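Local coordinates for protein terminase, large subunit (Bacillus phage spp1, PDB 2WBN) that packages viral DNA into empty capsids as an ATP-driven motor and cuts the genome with its metal-dependent C-terminal nuclease domain, the part described here, at residues P63-R68 / I192-Y197; S105-A110 / F199-K204. All blocks are in the same frame, centred on the assembly; numbering follows the deposited sequence.

Contact 1: residues P63-R68 / I192-Y197; sequences PLAFVR and IDATRY
A194 and V67 meet where helix 190-198 lies on the central sheet, and both methyls of the valine take part. CG2 of V67 comes to 3.8 Å from A194 CB. The same methyl also rests on the helix backbone, 3.6 Å from T195 N. With chi1 at -57°, V67 CG1 stands anti to the carbonyl carbon, which leaves CG2 between the backbone N and that carbon, turned onto the helix. Two residues earlier on the strand, A65 adds its carbonyl, with A65 O 3.4 Å from A194 CB. With A65 and A194 facing each other, the axes of 64-68 and 192-197 approach to 7.6 Å and cross at -50°, consistent with the short side chains. The pairing belongs to the RNase H-like nuclease domain, in which helix 190-198 packs on the mixed sheet and sets D193 beside D56 of the neighbouring strand, both manganese ligands. T195 lies alongside V67 CG2, and its hydroxyl is hydrogen-bonded to T191 O one turn back, with a weak second bond to W69 NE1. The more open part lies at D193, which is partly exposed; R196, buried and pointing away from the strand, sends NH2 to D193 OD1 at 3.0 Å, in its own guanidinium plane but well above that of the carboxylate.

Contact 2: residues S105-A110 / F199-K204; sequences SARIIA and FERDMK
I109 supplies the apolar part of this contact, its two outer methyls spread over the E200-R201 pair. CD1 of I109 packs 3.8 Å from R201 CG and lies over one face of the R201 guanidinium, displaced toward its rim. CG2 of I109, anti to the backbone N of its residue, reaches E200 instead and stops 3.9 Å from OE2. The isoleucine therefore covers an ion pair with hydrocarbon. That ion pair is the main polar element. R201 NE donates to E200 OE2 at 2.6 Å and 166°, a short, straight bond that arrives on the anti side of the carboxylate and lies in the guanidinium plane; a weak second bond runs from R201 NH2 to the same oxygen. The bend of R201 at chi2 (-59°) folds the arginine back to its neighbour. Both carboxylate oxygens of E200 have further donors, the backbone N atoms of K134 and K135, so the group is fixed from several directions. In the RNase H-like fold, strand 108-110 is an inner strand that leads to the manganese ligand D111, and the chain leaving helix 190-198 passes beside it here. The third kind of interaction brings together two guanidinium groups that share an anion. R201 NH1 lies over one face of the R107 guanidinium, off centre, 3.8 Å from R107 NH1, with the two planes 58° apart. E131 draws both, through a salt bridge with R201 NH2 and a long, weak ion pair with R107 NH1.

Contact 1 is wholly buried near the centre of the chain, whereas contact 2, its centre about 11 Å away, is only partly buried and reaches an exposed arginine. Both join the same sheet to the C-terminal part of the chain: contact 1 through helix 190-198, contact 2 through the chain that follows it. The chemistry changes accordingly, from close packing of alanines and a valine to an isoleucine bordered by charged groups. The two meet directly, with Y197 O 3.5 Å from I109 CD1 and, across the intervening strand 51-56, F66 CE1 3.8 Å from I108 CD1. The helix segment of contact 1 carries the metal ligand D193; contact 2 stands farther from the site.

Contact 1: residues P63-R68 / I192-Y197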
loop_
_atom_site.group_PDB
_atom_site.type_symbol
_atom_site.label_atom_id
_atom_site.label_comp_id
_atom_site.label_asym_id
_atom_site.label_seq_id
_atom_site.Cartn_x
_atom_site.Cartn_y
_atom_site.Cartn_z
ATOM N N PRO A 63 2.632 9.787 8.104
ATOM C CA PRO A 63 3.181 8.575 8.689
ATOM C C PRO A 63 3.925 7.691 7.705
ATOM O O PRO A 63 3.626 7.676 6.508
ATOM C CB PRO A 63 1.941 7.825 9.175
ATOM C CG PRO A 63 0.889 8.196 8.171
ATOM C CD PRO A 63 1.216 9.622 7.739
ATOM N N LEU A 64 4.838 6.900 8.239
ATOM C CA LEU A 64 5.348 5.755 7.510
ATOM C C LEU A 64 4.167 4.784 7.363
ATOM O O LEU A 64 3.374 4.623 8.295
ATOM C CB LEU A 64 6.510 5.113 8.273
ATOM C CG LEU A 64 7.029 3.748 7.769
ATOM C CD1 LEU A 64 8.541 3.671 8.100
ATOM C CD2 LEU A 64 6.280 2.570 8.400
ATOM N N ALA A 65 4.024 4.182 6.192
ATOM C CA ALA A 65 2.956 3.201 5.930
ATOM C C ALA A 65 3.521 2.005 5.167
ATOM O O ALA A 65 3.989 2.146 4.020
ATOM C CB ALA A 65 1.825 3.846 5.160
ATOM N N PHE A 66 3.561 0.862 5.857
ATOM C CA PHE A 66 3.913 -0.428 5.271
ATOM C C PHE A 66 2.630 -1.205 4.960
ATOM O O PHE A 66 1.750 -1.310 5.820
ATOM C CB PHE A 66 4.760 -1.244 6.249
ATOM C CG PHE A 66 4.977 -2.669 5.825
ATOM C CD1 PHE A 66 5.949 -2.986 4.882
ATOM C CD2 PHE A 66 4.204 -3.687 6.352
ATOM C CE1 PHE A 66 6.150 -4.293 4.483
ATOM C CE2 PHE A 66 4.392 -5.005 5.950
ATOM C CZ PHE A 66 5.360 -5.307 5.013
ATOM N N VAL A 67 2.526 -1.745 3.748
ATOM C CA VAL A 67 1.365 -2.584 3.382
ATOM C C VAL A 67 1.840 -3.919 2.804
ATOM O O VAL A 67 2.873 -3.977 2.128
ATOM C CB VAL A 67 0.405 -1.855 2.401
ATOM C CG1 VAL A 67 -0.071 -0.523 3.007
ATOM C CG2 VAL A 67 1.059 -1.642 0.982
ATOM N N ARG A 68 1.076 -4.980 3.092
ATOM C CA ARG A 68 1.260 -6.300 2.513
ATOM C C ARG A 68 -0.088 -6.788 1.966
ATOM O O ARG A 68 -1.078 -6.804 2.696
ATOM C CB ARG A 68 1.785 -7.263 3.565
ATOM C CG ARG A 68 1.939 -8.729 3.129
ATOM C CD ARG A 68 2.269 -9.595 4.359
ATOM N NE ARG A 68 2.459 -11.027 4.064
ATOM C CZ ARG A 68 3.605 -11.608 3.698
ATOM N NH1 ARG A 68 4.713 -10.902 3.539
ATOM N NH2 ARG A 68 3.643 -12.925 3.467
ATOM N N ILE A 192 -2.523 4.110 0.489
ATOM C CA ILE A 192 -2.834 4.035 -0.947
ATOM C C ILE A 192 -1.544 4.230 -1.748
ATOM O O ILE A 192 -1.266 3.488 -2.691
ATOM C CB ILE A 192 -3.873 5.084 -1.374
ATOM C CG1 ILE A 192 -5.146 4.994 -0.519
ATOM C CG2 ILE A 192 -4.285 4.862 -2.834
ATOM C CD1 ILE A 192 -6.170 6.075 -0.805
ATOM N N ASP A 193 -0.749 5.224 -1.364
ATOM C CA ASP A 193 0.596 5.392 -1.942
ATOM C C ASP A 193 1.433 4.134 -1.794
ATOM O O ASP A 193 2.008 3.673 -2.766
ATOM C CB ASP A 193 1.329 6.567 -1.291
ATOM C CG ASP A 193 0.814 7.920 -1.766
ATOM O OD1 ASP A 193 0.173 7.984 -2.834
ATOM O OD2 ASP A 193 1.066 8.925 -1.071
ATOM N N ALA A 194 1.484 3.568 -0.594
ATOM C CA ALA A 194 2.258 2.341 -0.357
ATOM C C ALA A 194 1.786 1.188 -1.225
ATOM O O ALA A 194 2.602 0.407 -1.716
ATOM C CB ALA A 194 2.232 1.949 1.109
ATOM N N THR A 195 0.462 1.071 -1.382
ATOM C CA THR A 195 -0.126 0.084 -2.275
ATOM C C THR A 195 0.256 0.281 -3.752
ATOM O O THR A 195 0.627 -0.670 -4.416
ATOM C CB THR A 195 -1.654 0.077 -2.118
ATOM O OG1 THR A 195 -1.956 -0.194 -0.749
ATOM C CG2 THR A 195 -2.301 -0.998 -3.015
ATOM N N ARG A 196 0.168 1.500 -4.269
ATOM C CA ARG A 196 0.712 1.786 -5.605
ATOM C C ARG A 196 2.135 1.272 -5.812
ATOM O O ARG A 196 2.412 0.618 -6.823
ATOM C CB ARG A 196 0.750 3.266 -5.881
ATOM C CG ARG A 196 -0.478 3.848 -6.497
ATOM C CD ARG A 196 -0.040 5.121 -7.207
ATOM N NE ARG A 196 0.440 6.087 -6.213
ATOM C CZ ARG A 196 1.675 6.559 -6.109
ATOM N NH1 ARG A 196 2.654 6.186 -6.942
ATOM N NH2 ARG A 196 1.938 7.422 -5.138
ATOM N N TYR A 197 3.043 1.605 -4.886
ATOM C CA TYR A 197 4.427 1.135 -5.002
ATOM C C TYR A 197 4.439 -0.389 -5.061
ATOM O O TYR A 197 5.093 -0.959 -5.906
ATOM C CB TYR A 197 5.329 1.558 -3.840
ATOM C CG TYR A 197 5.248 3.000 -3.423
ATOM C CD1 TYR A 197 5.039 4.016 -4.353
ATOM C CD2 TYR A 197 5.422 3.354 -2.083
ATOM C CE1 TYR A 197 4.984 5.344 -3.955
ATOM C CE2 TYR A 197 5.337 4.650 -1.672
ATOM C CZ TYR A 197 5.132 5.648 -2.609
ATOM O OH TYR A 197 5.076 6.941 -2.183
#

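Contact 2: residues S105-A110 / F199-K204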
loop_
_atom_site.group_PDB
_atom_site.type_symbol
_atom_site.label_atom_id
_atom_site.label_comp_id
_atom_site.label_asym_id
_atom_site.label_seq_id
_atom_site.Cartn_x
_atom_site.Cartn_y
_atom_site.Cartn_z
ATOM N N SER A 105 10.989 -12.232 3.653
ATOM C CA SER A 105 11.254 -13.094 2.513
ATOM C C SER A 105 10.515 -12.647 1.257
ATOM O O SER A 105 10.801 -13.137 0.175
ATOM C CB SER A 105 10.887 -14.540 2.856
ATOM O OG SER A 105 9.571 -14.609 3.375
ATOM N N ALA A 106 9.552 -11.739 1.399
ATOM C CA ALA A 106 8.888 -11.145 0.247
ATOM C C ALA A 106 9.444 -9.740 0.038
ATOM O O ALA A 106 9.781 -9.032 0.993
ATOM C CB ALA A 106 7.376 -11.105 0.449
ATOM N N ARG A 107 9.538 -9.348 -1.223
ATOM C CA ARG A 107 10.108 -8.066 -1.600
ATOM C C ARG A 107 9.278 -6.889 -1.104
ATOM O O ARG A 107 8.059 -6.951 -1.133
ATOM C CB ARG A 107 10.196 -7.986 -3.116
ATOM C CG ARG A 107 10.823 -6.717 -3.606
ATOM C CD ARG A 107 11.297 -6.867 -5.015
ATOM N NE ARG A 107 10.185 -7.026 -5.940
ATOM C CZ ARG A 107 10.328 -7.267 -7.240
ATOM N NH1 ARG A 107 11.539 -7.377 -7.777
ATOM N NH2 ARG A 107 9.255 -7.399 -8.008
ATOM N N ILE A 108 9.956 -5.815 -0.688
ATOM C CA ILE A 108 9.304 -4.538 -0.351
ATOM C C ILE A 108 9.734 -3.476 -1.368
ATOM O O ILE A 108 10.947 -3.232 -1.560
ATOM C CB ILE A 108 9.652 -4.070 1.085
ATOM C CG1 ILE A 108 9.242 -5.132 2.113
ATOM C CG2 ILE A 108 8.981 -2.718 1.413
ATOM C CD1 ILE A 108 9.804 -4.907 3.512
ATOM N N ILE A 109 8.756 -2.897 -2.063
ATOM C CA ILE A 109 9.004 -1.784 -2.960
ATOM C C ILE A 109 8.738 -0.525 -2.162
ATOM O O ILE A 109 7.643 -0.348 -1.604
ATOM C CB ILE A 109 8.155 -1.836 -4.255
ATOM C CG1 ILE A 109 8.424 -3.143 -5.022
ATOM C CG2 ILE A 109 8.523 -0.673 -5.166
ATOM C CD1 ILE A 109 7.662 -3.288 -6.364
ATOM N N ALA A 110 9.753 0.338 -2.083
ATOM C CA ALA A 110 9.714 1.481 -1.207
ATOM C C ALA A 110 9.811 2.811 -1.921
ATOM O O ALA A 110 10.534 2.973 -2.900
ATOM C CB ALA A 110 10.828 1.382 -0.146
ATOM N N PHE A 199 2.415 -2.567 -6.117
ATOM C CA PHE A 199 1.924 -3.110 -7.392
ATOM C C PHE A 199 2.482 -2.455 -8.656
ATOM O O PHE A 199 1.976 -2.716 -9.750
ATOM C CB PHE A 199 0.407 -3.010 -7.426
ATOM C CG PHE A 199 -0.255 -4.018 -6.560
ATOM C CD1 PHE A 199 -0.593 -3.711 -5.255
ATOM C CD2 PHE A 199 -0.467 -5.304 -7.025
ATOM C CE1 PHE A 199 -1.196 -4.669 -4.437
ATOM C CE2 PHE A 199 -1.063 -6.252 -6.212
ATOM C CZ PHE A 199 -1.409 -5.935 -4.921
ATOM N N GLU A 200 3.522 -1.630 -8.533
ATOM C CA GLU A 200 4.022 -0.910 -9.714
ATOM C C GLU A 200 4.476 -1.838 -10.849
ATOM O O GLU A 200 4.332 -1.491 -12.014
ATOM C CB GLU A 200 5.123 0.102 -9.346
ATOM C CG GLU A 200 6.446 -0.505 -8.915
ATOM C CD GLU A 200 7.607 0.488 -8.966
ATOM O OE1 GLU A 200 7.391 1.719 -8.990
ATOM O OE2 GLU A 200 8.758 0.018 -8.990
ATOM N N ARG A 201 5.017 -3.011 -10.513
ATOM C CA ARG A 201 5.530 -3.945 -11.540
ATOM C C ARG A 201 4.429 -4.787 -12.185
ATOM O O ARG A 201 4.702 -5.545 -13.112
ATOM C CB ARG A 201 6.581 -4.908 -10.969
ATOM C CG ARG A 201 7.660 -4.291 -10.076
ATOM C CD ARG A 201 8.467 -3.210 -10.780
ATOM N NE ARG A 201 9.271 -2.432 -9.832
ATOM C CZ ARG A 201 10.407 -2.846 -9.268
ATOM N NH1 ARG A 201 10.918 -4.041 -9.557
ATOM N NH2 ARG A 201 11.051 -2.043 -8.416
ATOM N N ASP A 202 3.196 -4.682 -11.694
ATOM C CA ASP A 202 2.112 -5.514 -12.204
ATOM C C ASP A 202 1.211 -4.774 -13.182
ATOM O O ASP A 202 0.239 -5.333 -13.660
ATOM C CB ASP A 202 1.289 -6.049 -11.043
ATOM C CG ASP A 202 2.076 -6.990 -10.168
ATOM O OD1 ASP A 202 2.440 -6.603 -9.035
ATOM O OD2 ASP A 202 2.324 -8.132 -10.609
HETATM N N MSE A 203 1.551 -3.529 -13.505
HETATM C CA MSE A 203 0.633 -2.666 -14.239
HETATM C C MSE A 203 0.952 -2.605 -15.736
HETATM O O MSE A 203 2.000 -3.086 -16.172
HETATM C CB MSE A 203 0.633 -1.278 -13.628
HETATM C CG MSE A 203 0.437 -1.296 -12.129
HETATM SE SE MSE A 203 0.590 0.470 -11.396
HETATM C CE MSE A 203 0.092 0.085 -9.536
ATOM N N LYS A 204 0.023 -2.004 -16.489
ATOM C CA LYS A 204 -0.077 -2.074 -17.970
ATOM C C LYS A 204 -1.064 -3.171 -18.380
ATOM O O LYS A 204 -0.668 -4.279 -18.742
ATOM C CB LYS A 204 1.275 -2.267 -18.693
ATOM C CG LYS A 204 2.255 -1.111 -18.509
ATOM C CD LYS A 204 3.431 -1.222 -19.454
ATOM C CE LYS A 204 4.437 -0.110 -19.183
ATOM N NZ LYS A 204 5.520 -0.062 -20.206
#